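Local coordinates for protein endonuclease IV (Thermus thermophilus, PDB 3AAM) that cleaves phosphodiester bonds at apurinic or apyrimidinic sites in DNA as a metal-dependent base excision repair endonuclease of TIM-barrel fold, at residues 2-8 with 245-251; 178-182 with 226-231; 204-208 with 219-224. All coordinates share one frame. Residues are numbered along the deposited sequence.

Contact 1 (2-8 with 245-251)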
loop_
_atom_site.group_PDB
_atom_site.type_symbol
_atom_site.label_atom_id
_atom_site.label_comp_id
_atom_site.label_asym_id
_atom_site.label_seq_id
_atom_site.Cartn_x
_atom_site.Cartn_y
_atom_site.Cartn_z
ATOM N N PRO A 2 7.823 5.929 -13.722
ATOM C CA PRO A 2 7.198 5.522 -12.446
ATOM C C PRO A 2 8.221 5.009 -11.438
ATOM O O PRO A 2 9.183 4.330 -11.799
ATOM C CB PRO A 2 6.186 4.437 -12.784
ATOM C CG PRO A 2 6.816 3.825 -14.038
ATOM C CD PRO A 2 7.369 5.039 -14.806
ATOM N N ARG A 3 8.002 5.338 -10.170
ATOM C CA ARG A 3 8.896 4.912 -9.099
ATOM C C ARG A 3 8.518 3.507 -8.643
ATOM O O ARG A 3 7.351 3.108 -8.729
ATOM C CB ARG A 3 8.827 5.907 -7.938
ATOM C CG ARG A 3 9.474 7.252 -8.274
ATOM C CD ARG A 3 9.262 8.291 -7.187
ATOM N NE ARG A 3 10.019 9.511 -7.457
ATOM C CZ ARG A 3 11.321 9.656 -7.223
ATOM N NH1 ARG A 3 12.026 8.657 -6.703
ATOM N NH2 ARG A 3 11.924 10.801 -7.523
ATOM N N TYR A 4 9.506 2.755 -8.161
ATOM C CA TYR A 4 9.264 1.384 -7.739
ATOM C C TYR A 4 10.055 1.006 -6.494
ATOM O O TYR A 4 11.142 1.528 -6.239
ATOM C CB TYR A 4 9.629 0.432 -8.885
ATOM C CG TYR A 4 11.091 0.497 -9.257
ATOM C CD1 TYR A 4 12.020 -0.362 -8.668
ATOM C CD2 TYR A 4 11.560 1.469 -10.140
ATOM C CE1 TYR A 4 13.381 -0.250 -8.945
ATOM C CE2 TYR A 4 12.920 1.589 -10.426
ATOM C CZ TYR A 4 13.823 0.726 -9.822
ATOM O OH TYR A 4 15.170 0.856 -10.088
ATOM N N GLY A 5 9.507 0.075 -5.724
ATOM C CA GLY A 5 10.187 -0.354 -4.520
ATOM C C GLY A 5 9.565 -1.575 -3.884
ATOM O O GLY A 5 8.613 -2.161 -4.412
ATOM N N PHE A 6 10.115 -1.948 -2.734
ATOM C CA PHE A 6 9.659 -3.107 -1.974
ATOM C C PHE A 6 9.258 -2.664 -0.581
ATOM O O PHE A 6 9.393 -1.496 -0.211
ATOM C CB PHE A 6 10.786 -4.125 -1.768
ATOM C CG PHE A 6 11.428 -4.621 -3.024
ATOM C CD1 PHE A 6 10.661 -5.037 -4.105
ATOM C CD2 PHE A 6 12.815 -4.741 -3.096
ATOM C CE1 PHE A 6 11.263 -5.573 -5.240
ATOM C CE2 PHE A 6 13.428 -5.276 -4.223
ATOM C CZ PHE A 6 12.656 -5.693 -5.295
ATOM N N HIS A 7 8.779 -3.629 0.193
ATOM C CA HIS A 7 8.450 -3.384 1.580
ATOM C C HIS A 7 9.730 -3.782 2.303
ATOM O O HIS A 7 10.191 -4.925 2.186
ATOM C CB HIS A 7 7.289 -4.260 2.045
ATOM C CG HIS A 7 6.812 -3.912 3.417
ATOM N ND1 HIS A 7 7.565 -4.150 4.547
ATOM C CD2 HIS A 7 5.689 -3.285 3.837
ATOM C CE1 HIS A 7 6.924 -3.685 5.603
ATOM N NE2 HIS A 7 5.783 -3.156 5.201
ATOM N N LEU A 8 10.311 -2.829 3.025
ATOM C CA LEU A 8 11.565 -3.040 3.741
ATOM C C LEU A 8 11.366 -3.183 5.244
ATOM O O LEU A 8 10.416 -2.639 5.810
ATOM C CB LEU A 8 12.511 -1.867 3.463
ATOM C CG LEU A 8 12.718 -1.505 1.987
ATOM C CD1 LEU A 8 13.559 -0.237 1.887
ATOM C CD2 LEU A 8 13.384 -2.661 1.258
ATOM N N PHE A 245 4.916 2.621 -7.178
ATOM C CA PHE A 245 4.592 1.203 -7.262
ATOM C C PHE A 245 5.390 0.416 -6.231
ATOM O O PHE A 245 6.618 0.494 -6.194
ATOM C CB PHE A 245 4.901 0.679 -8.665
ATOM C CG PHE A 245 3.998 1.234 -9.734
ATOM C CD1 PHE A 245 2.897 0.517 -10.174
ATOM C CD2 PHE A 245 4.244 2.488 -10.283
ATOM C CE1 PHE A 245 2.047 1.031 -11.151
ATOM C CE2 PHE A 245 3.400 3.016 -11.261
ATOM C CZ PHE A 245 2.299 2.284 -11.696
ATOM N N ILE A 246 4.683 -0.332 -5.389
ATOM C CA ILE A 246 5.313 -1.144 -4.351
ATOM C C ILE A 246 4.927 -2.613 -4.493
ATOM O O ILE A 246 3.743 -2.948 -4.575
ATOM C CB ILE A 246 4.886 -0.665 -2.930
ATOM C CG1 ILE A 246 5.365 0.767 -2.683
ATOM C CG2 ILE A 246 5.449 -1.598 -1.866
ATOM C CD1 ILE A 246 6.885 0.929 -2.696
ATOM N N LEU A 247 5.929 -3.485 -4.527
ATOM C CA LEU A 247 5.704 -4.923 -4.620
ATOM C C LEU A 247 5.767 -5.440 -3.186
ATOM O O LEU A 247 6.623 -5.008 -2.410
ATOM C CB LEU A 247 6.798 -5.585 -5.467
ATOM C CG LEU A 247 6.691 -7.104 -5.624
ATOM C CD1 LEU A 247 5.398 -7.482 -6.346
ATOM C CD2 LEU A 247 7.897 -7.608 -6.403
ATOM N N GLU A 248 4.852 -6.340 -2.833
ATOM C CA GLU A 248 4.793 -6.897 -1.482
ATOM C C GLU A 248 4.917 -8.417 -1.541
ATOM O O GLU A 248 3.921 -9.130 -1.476
ATOM C CB GLU A 248 3.467 -6.519 -0.819
ATOM C CG GLU A 248 3.143 -5.029 -0.837
ATOM C CD GLU A 248 1.789 -4.734 -0.224
ATOM O OE1 GLU A 248 0.805 -5.404 -0.610
ATOM O OE2 GLU A 248 1.704 -3.836 0.636
ATOM N N THR A 249 6.144 -8.905 -1.671
ATOM C CA THR A 249 6.388 -10.339 -1.756
ATOM C C THR A 249 7.615 -10.703 -0.924
ATOM O O THR A 249 8.308 -9.825 -0.426
ATOM C CB THR A 249 6.609 -10.754 -3.215
ATOM O OG1 THR A 249 7.708 -10.009 -3.754
ATOM C CG2 THR A 249 5.361 -10.482 -4.036
ATOM N N PRO A 250 7.889 -12.006 -0.754
ATOM C CA PRO A 250 9.049 -12.437 0.034
ATOM C C PRO A 250 10.347 -11.729 -0.356
ATOM O O PRO A 250 10.633 -11.537 -1.541
ATOM C CB PRO A 250 9.086 -13.937 -0.219
ATOM C CG PRO A 250 7.623 -14.270 -0.309
ATOM C CD PRO A 250 7.107 -13.168 -1.212
ATOM N N ARG A 251 11.130 -11.366 0.656
ATOM C CA ARG A 251 12.380 -10.642 0.457
ATOM C C ARG A 251 13.623 -11.514 0.577
ATOM O O ARG A 251 13.626 -12.517 1.283
ATOM C CB ARG A 251 12.468 -9.514 1.481
ATOM C CG ARG A 251 11.326 -8.500 1.407
ATOM C CD ARG A 251 11.459 -7.637 0.164
ATOM N NE ARG A 251 12.851 -7.245 -0.020
ATOM C CZ ARG A 251 13.551 -6.534 0.858
ATOM N NH1 ARG A 251 12.988 -6.109 1.983
ATOM N NH2 ARG A 251 14.838 -6.298 0.640
HETATM O O HOH W 1 8.396 -6.277 -0.975
#
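Strand 245-247 runs parallel to strand 3-6, their axes 4.7 Å apart at closest and 23° from parallel. F245 N donates to R3 O (2.9 Å) and F245 O accepts from G5 N (3.0 Å), so F245 bonds to the residues flanking Y4; its CE2 makes apolar contact with P2 CB (3.5 Å). I246 pairs with G5, which has no side chain; a CB there would lie tight against I246 CD1. L247 N donates to G5 O (3.0 Å), and L247 CD2 meets F6 CE1 at 4.1 Å on the face that also bears Y4 and F245; F6 and L247 both touch N259 of helix 253-267. Beyond, the strands part: a water bridges L247 O (2.6 Å) and H7 N (2.9 Å). After the loop E248-P250, R251 folds back, NH1 bonding weakly to H7 O (3.0 Å) with L8 CD2 over its guanidinium, while NH2 forms salt bridges with D256 and E22. Such parallel pairing of first and last strands closes a TIM barrel.

Contact 2 (178-182 with 226-231)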
loop_
_atom_site.group_PDB
_atom_site.type_symbol
_atom_site.label_atom_id
_atom_site.label_comp_id
_atom_site.label_asym_id
_atom_site.label_seq_id
_atom_site.Cartn_x
_atom_site.Cartn_y
_atom_site.Cartn_z
ATOM N N TYR A 178 -11.478 -8.501 -11.575
ATOM C CA TYR A 178 -10.994 -7.547 -12.570
ATOM C C TYR A 178 -9.876 -8.234 -13.346
ATOM O O TYR A 178 -8.840 -8.574 -12.776
ATOM C CB TYR A 178 -10.467 -6.288 -11.886
ATOM C CG TYR A 178 -11.546 -5.416 -11.277
ATOM C CD1 TYR A 178 -12.363 -4.621 -12.082
ATOM C CD2 TYR A 178 -11.731 -5.363 -9.897
ATOM C CE1 TYR A 178 -13.335 -3.785 -11.525
ATOM C CE2 TYR A 178 -12.701 -4.535 -9.330
ATOM C CZ TYR A 178 -13.495 -3.748 -10.148
ATOM O OH TYR A 178 -14.433 -2.906 -9.592
ATOM N N ASP A 179 -10.079 -8.429 -14.645
ATOM C CA ASP A 179 -9.086 -9.121 -15.463
ATOM C C ASP A 179 -7.825 -8.311 -15.773
ATOM O O ASP A 179 -7.638 -7.832 -16.892
ATOM C CB ASP A 179 -9.720 -9.588 -16.775
ATOM C CG ASP A 179 -8.937 -10.709 -17.428
ATOM O OD1 ASP A 179 -7.767 -10.920 -17.046
ATOM O OD2 ASP A 179 -9.492 -11.379 -18.323
ATOM N N VAL A 180 -6.946 -8.185 -14.786
ATOM C CA VAL A 180 -5.704 -7.440 -14.972
ATOM C C VAL A 180 -4.759 -8.162 -15.933
ATOM O O VAL A 180 -3.940 -7.532 -16.604
ATOM C CB VAL A 180 -4.969 -7.238 -13.633
ATOM C CG1 VAL A 180 -3.764 -6.323 -13.832
ATOM C CG2 VAL A 180 -5.924 -6.660 -12.595
ATOM N N ALA A 181 -4.881 -9.484 -15.999
ATOM C CA ALA A 181 -4.028 -10.288 -16.867
ATOM C C ALA A 181 -4.259 -10.061 -18.356
ATOM O O ALA A 181 -3.305 -9.866 -19.115
ATOM C CB ALA A 181 -4.208 -11.769 -16.544
ATOM N N GLU A 182 -5.523 -10.087 -18.768
ATOM C CA GLU A 182 -5.878 -9.930 -20.175
ATOM C C GLU A 182 -6.406 -8.558 -20.578
ATOM O O GLU A 182 -6.419 -8.227 -21.764
ATOM C CB GLU A 182 -6.916 -10.984 -20.563
ATOM C CG GLU A 182 -6.469 -12.418 -20.318
ATOM C CD GLU A 182 -5.123 -12.714 -20.946
ATOM O OE1 GLU A 182 -4.944 -12.399 -22.141
ATOM O OE2 GLU A 182 -4.247 -13.261 -20.244
ATOM N N LYS A 226 -0.345 -15.309 -12.025
ATOM C CA LYS A 226 -1.298 -15.468 -13.117
ATOM C C LYS A 226 -1.540 -14.206 -13.937
ATOM O O LYS A 226 -2.151 -14.269 -15.004
ATOM C CB LYS A 226 -2.632 -15.983 -12.568
ATOM C CG LYS A 226 -2.511 -17.268 -11.758
ATOM C CD LYS A 226 -1.853 -18.375 -12.562
ATOM C CE LYS A 226 -1.675 -19.638 -11.725
ATOM N NZ LYS A 226 -0.857 -20.662 -12.438
ATOM N N ILE A 227 -1.074 -13.062 -13.450
ATOM C CA ILE A 227 -1.265 -11.822 -14.191
ATOM C C ILE A 227 -0.127 -11.644 -15.190
ATOM O O ILE A 227 -0.339 -11.173 -16.307
ATOM C CB ILE A 227 -1.334 -10.610 -13.242
ATOM C CG1 ILE A 227 -2.459 -10.831 -12.226
ATOM C CG2 ILE A 227 -1.592 -9.334 -14.051
ATOM C CD1 ILE A 227 -2.541 -9.778 -11.133
ATOM N N GLY A 228 1.078 -12.028 -14.780
ATOM C CA GLY A 228 2.233 -11.936 -15.658
ATOM C C GLY A 228 2.514 -10.568 -16.249
ATOM O O GLY A 228 2.567 -9.568 -15.534
ATOM N N GLU A 229 2.695 -10.522 -17.567
ATOM C CA GLU A 229 2.991 -9.268 -18.244
ATOM C C GLU A 229 1.863 -8.252 -18.147
ATOM O O GLU A 229 2.025 -7.096 -18.540
ATOM C CB GLU A 229 3.356 -9.533 -19.708
ATOM C CG GLU A 229 4.638 -10.342 -19.876
ATOM C CD GLU A 229 5.888 -9.588 -19.441
ATOM O OE1 GLU A 229 5.766 -8.533 -18.786
ATOM O OE2 GLU A 229 7.002 -10.062 -19.749
ATOM N N GLY A 230 0.718 -8.677 -17.621
ATOM C CA GLY A 230 -0.385 -7.750 -17.460
ATOM C C GLY A 230 0.056 -6.627 -16.536
ATOM O O GLY A 230 -0.365 -5.478 -16.684
ATOM N N LEU A 231 0.914 -6.960 -15.574
ATOM C CA LEU A 231 1.417 -5.963 -14.636
ATOM C C LEU A 231 2.336 -4.967 -15.327
ATOM O O LEU A 231 2.475 -3.829 -14.882
ATOM C CB LEU A 231 2.160 -6.630 -13.473
ATOM C CG LEU A 231 1.302 -7.479 -12.535
ATOM C CD1 LEU A 231 2.153 -7.942 -11.367
ATOM C CD2 LEU A 231 0.112 -6.663 -12.032
#
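No hydrogen bond links 178-182 to 226-231; the contact is small, 214 Å² in all, and rests on apolar packing and backbone shape. V180 points its CB at the other segment and reaches two residues with one methyl: CG1 lies 3.7 Å from I227 CG2 and 4.3 Å from L231 CD2. A181 sits beside I227, with CA atoms 4.1 Å apart, its CB 3.8 Å from I227 CA and 3.6 Å from K226 O. Main-chain van der Waals contacts bring G230 CA to 3.7 Å from V180 O and 4.0 Å from A181 O. A CB on G230 would clash with V180 O, so the lack of a side chain allows this approach.

Hydrogen bonds shape each segment from within. D179 OD1 accepts from E182 N (2.9 Å), an Asx motif that bends the chain around V180 and A181. In 226-231, a type II' turn from I227 to G230 is closed by G230 N to I227 O (3.0 Å), with G228 at positive phi.

This is plain packing between neighbouring beta-alpha connections of the TIM barrel, those after strands 165-169 and 202-208: 178-182 links helix 170-176 to helix 184-194, while 226-231 leads into helix 230-235. D207 of strand 202-208 accepts from I227 N and G228 N, Y174 of helix 170-176 touches A181 and K226, and W266 of helix 253-267 packs on L231.

Contact 3 (204-208 with 219-224); sequences HLNDS and HAHLLQ. With MN (manganese (II) ion), chain B.
This contact is the short antiparallel hairpin, at the end of barrel strand 202-208, that delivers H219 to the manganese site. D207 and A220 form a hydrogen-bonded pair (CA-CA 4.7 Å): D207 N donates to A220 O at 3.1 Å and A220 N to D207 O at 2.9 Å. S208 and H219 follow as a non-hydrogen-bonded pair (CA-CA 4.9 Å). An inverse gamma turn centred on L205 precedes the pairing; a type II turn, H221 to Q224, follows it, with L223 at phi 67°. H219 (chi1 m, chi2 175°) places NE2 2.3 Å from Mn, beside H172 and D217, while its ND1 bonds to E248 O. N206 (chi1 m) sets CB 4.2 Å from the H219 ring centroid, a CH-pi contact over the face. D207 (chi1 t) receives S208 N on OD1 at 2.6 Å; a water bridges OD2 (2.7 Å) and L223 N (2.7 Å). With ND1 bonded to a carbonyl, H219 presents NE2 as an unprotonated metal ligand.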
loop_
_atom_site.group_PDB
_atom_site.type_symbol
_atom_site.label_atom_id
_atom_site.label_comp_id
_atom_site.label_asym_id
_atom_site.label_seq_id
_atom_site.Cartn_x
_atom_site.Cartn_y
_atom_site.Cartn_z
ATOM N N HIS A 204 -0.039 -1.231 -5.359
ATOM C CA HIS A 204 0.638 -2.414 -4.832
ATOM C C HIS A 204 0.584 -3.345 -6.040
ATOM O O HIS A 204 -0.434 -3.996 -6.299
ATOM C CB HIS A 204 -0.120 -3.021 -3.644
ATOM C CG HIS A 204 0.088 -2.293 -2.351
ATOM N ND1 HIS A 204 1.215 -1.542 -2.085
ATOM C CD2 HIS A 204 -0.672 -2.240 -1.231
ATOM C CE1 HIS A 204 1.138 -1.057 -0.857
ATOM N NE2 HIS A 204 0.004 -1.467 -0.317
ATOM N N LEU A 205 1.682 -3.367 -6.792
ATOM C CA LEU A 205 1.798 -4.140 -8.022
ATOM C C LEU A 205 2.145 -5.601 -7.776
ATOM O O LEU A 205 3.173 -6.101 -8.229
ATOM C CB LEU A 205 2.850 -3.491 -8.930
ATOM C CG LEU A 205 2.799 -3.831 -10.421
ATOM C CD1 LEU A 205 1.565 -3.192 -11.058
ATOM C CD2 LEU A 205 4.060 -3.322 -11.098
ATOM N N ASN A 206 1.266 -6.276 -7.051
ATOM C CA ASN A 206 1.439 -7.683 -6.721
ATOM C C ASN A 206 0.893 -8.606 -7.804
ATOM O O ASN A 206 -0.174 -8.346 -8.359
ATOM C CB ASN A 206 0.699 -7.997 -5.417
ATOM C CG ASN A 206 1.270 -7.256 -4.230
ATOM O OD1 ASN A 206 0.537 -6.654 -3.441
ATOM N ND2 ASN A 206 2.581 -7.299 -4.093
ATOM N N ASP A 207 1.619 -9.674 -8.120
ATOM C CA ASP A 207 1.081 -10.620 -9.081
ATOM C C ASP A 207 0.228 -11.520 -8.189
ATOM O O ASP A 207 0.257 -11.385 -6.964
ATOM C CB ASP A 207 2.167 -11.426 -9.792
ATOM C CG ASP A 207 1.663 -12.053 -11.089
ATOM O OD1 ASP A 207 0.455 -12.380 -11.162
ATOM O OD2 ASP A 207 2.467 -12.229 -12.032
ATOM N N SER A 208 -0.513 -12.440 -8.788
ATOM C CA SER A 208 -1.418 -13.291 -8.028
ATOM C C SER A 208 -1.258 -14.790 -8.233
ATOM O O SER A 208 -1.094 -15.257 -9.357
ATOM C CB SER A 208 -2.855 -12.882 -8.377
ATOM O OG SER A 208 -3.824 -13.762 -7.838
ATOM N N HIS A 219 -0.109 -13.079 -2.890
ATOM C CA HIS A 219 0.821 -12.346 -3.749
ATOM C C HIS A 219 1.892 -13.240 -4.361
ATOM O O HIS A 219 2.289 -14.245 -3.774
ATOM C CB HIS A 219 1.540 -11.241 -2.971
ATOM C CG HIS A 219 0.633 -10.317 -2.218
ATOM N ND1 HIS A 219 1.118 -9.329 -1.388
ATOM C CD2 HIS A 219 -0.716 -10.240 -2.146
ATOM C CE1 HIS A 219 0.106 -8.685 -0.834
ATOM N NE2 HIS A 219 -1.018 -9.220 -1.277
ATOM N N ALA A 220 2.352 -12.849 -5.545
ATOM C CA ALA A 220 3.407 -13.560 -6.250
ATOM C C ALA A 220 4.369 -12.526 -6.827
ATOM O O ALA A 220 3.967 -11.401 -7.137
ATOM C CB ALA A 220 2.821 -14.406 -7.375
ATOM N N HIS A 221 5.637 -12.910 -6.952
ATOM C CA HIS A 221 6.665 -12.032 -7.508
ATOM C C HIS A 221 6.304 -11.672 -8.947
ATOM O O HIS A 221 5.457 -12.321 -9.568
ATOM C CB HIS A 221 8.028 -12.732 -7.514
ATOM C CG HIS A 221 8.532 -13.109 -6.157
ATOM N ND1 HIS A 221 8.738 -12.186 -5.154
ATOM C CD2 HIS A 221 8.893 -14.308 -5.642
ATOM C CE1 HIS A 221 9.205 -12.799 -4.081
ATOM N NE2 HIS A 221 9.307 -14.089 -4.351
ATOM N N LEU A 222 6.951 -10.642 -9.480
ATOM C CA LEU A 222 6.694 -10.233 -10.853
ATOM C C LEU A 222 6.990 -11.396 -11.798
ATOM O O LEU A 222 7.986 -12.102 -11.638
ATOM C CB LEU A 222 7.555 -9.020 -11.209
ATOM C CG LEU A 222 7.336 -7.810 -10.296
ATOM C CD1 LEU A 222 8.283 -6.694 -10.701
ATOM C CD2 LEU A 222 5.888 -7.346 -10.376
ATOM N N LEU A 223 6.100 -11.590 -12.767
ATOM C CA LEU A 223 6.197 -12.661 -13.761
ATOM C C LEU A 223 6.032 -14.070 -13.196
ATOM O O LEU A 223 6.130 -15.045 -13.939
ATOM C CB LEU A 223 7.525 -12.577 -14.528
ATOM C CG LEU A 223 7.753 -11.327 -15.387
ATOM C CD1 LEU A 223 9.010 -11.515 -16.238
ATOM C CD2 LEU A 223 6.550 -11.084 -16.283
ATOM N N GLN A 224 5.764 -14.188 -11.898
ATOM C CA GLN A 224 5.608 -15.505 -11.287
ATOM C C GLN A 224 4.171 -15.870 -10.921
ATOM O O GLN A 224 3.920 -16.925 -10.333
ATOM C CB GLN A 224 6.498 -15.617 -10.047
ATOM C CG GLN A 224 7.985 -15.620 -10.364
ATOM C CD GLN A 224 8.839 -15.865 -9.140
ATOM O OE1 GLN A 224 8.370 -16.427 -8.148
ATOM N NE2 GLN A 224 10.105 -15.466 -9.207
HETATM MN MN MN B . -2.997 -8.998 -0.147
HETATM O O HOH W 2 3.839 -10.251 -13.196
HETATM O O HOH W 3 -1.964 -10.521 1.561
#

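In the fold
The N-terminal strand 3-6 enters the sheet at once and pairs with strand 244-247, near the end of the chain, so contact 1 closes a loop of 236 residues holding most of the barrel. Contact 2 lies inside that loop, joining the link between helices 170-176 and 184-194 to the start of helix 230-235. Contact 3 is nested inside contact 2 as a local hairpin. None cross. Contacts 1 and 3 share the sheet through neighbouring strands 244-247 and 202-208, where I246 O meets L205 N, and the loop after strand 244-247 backs the metal ligand of contact 3. Contacts 3 and 2 join through K226 N to S208 O, so the hairpin is tied directly to the turn leading into helix 230-235.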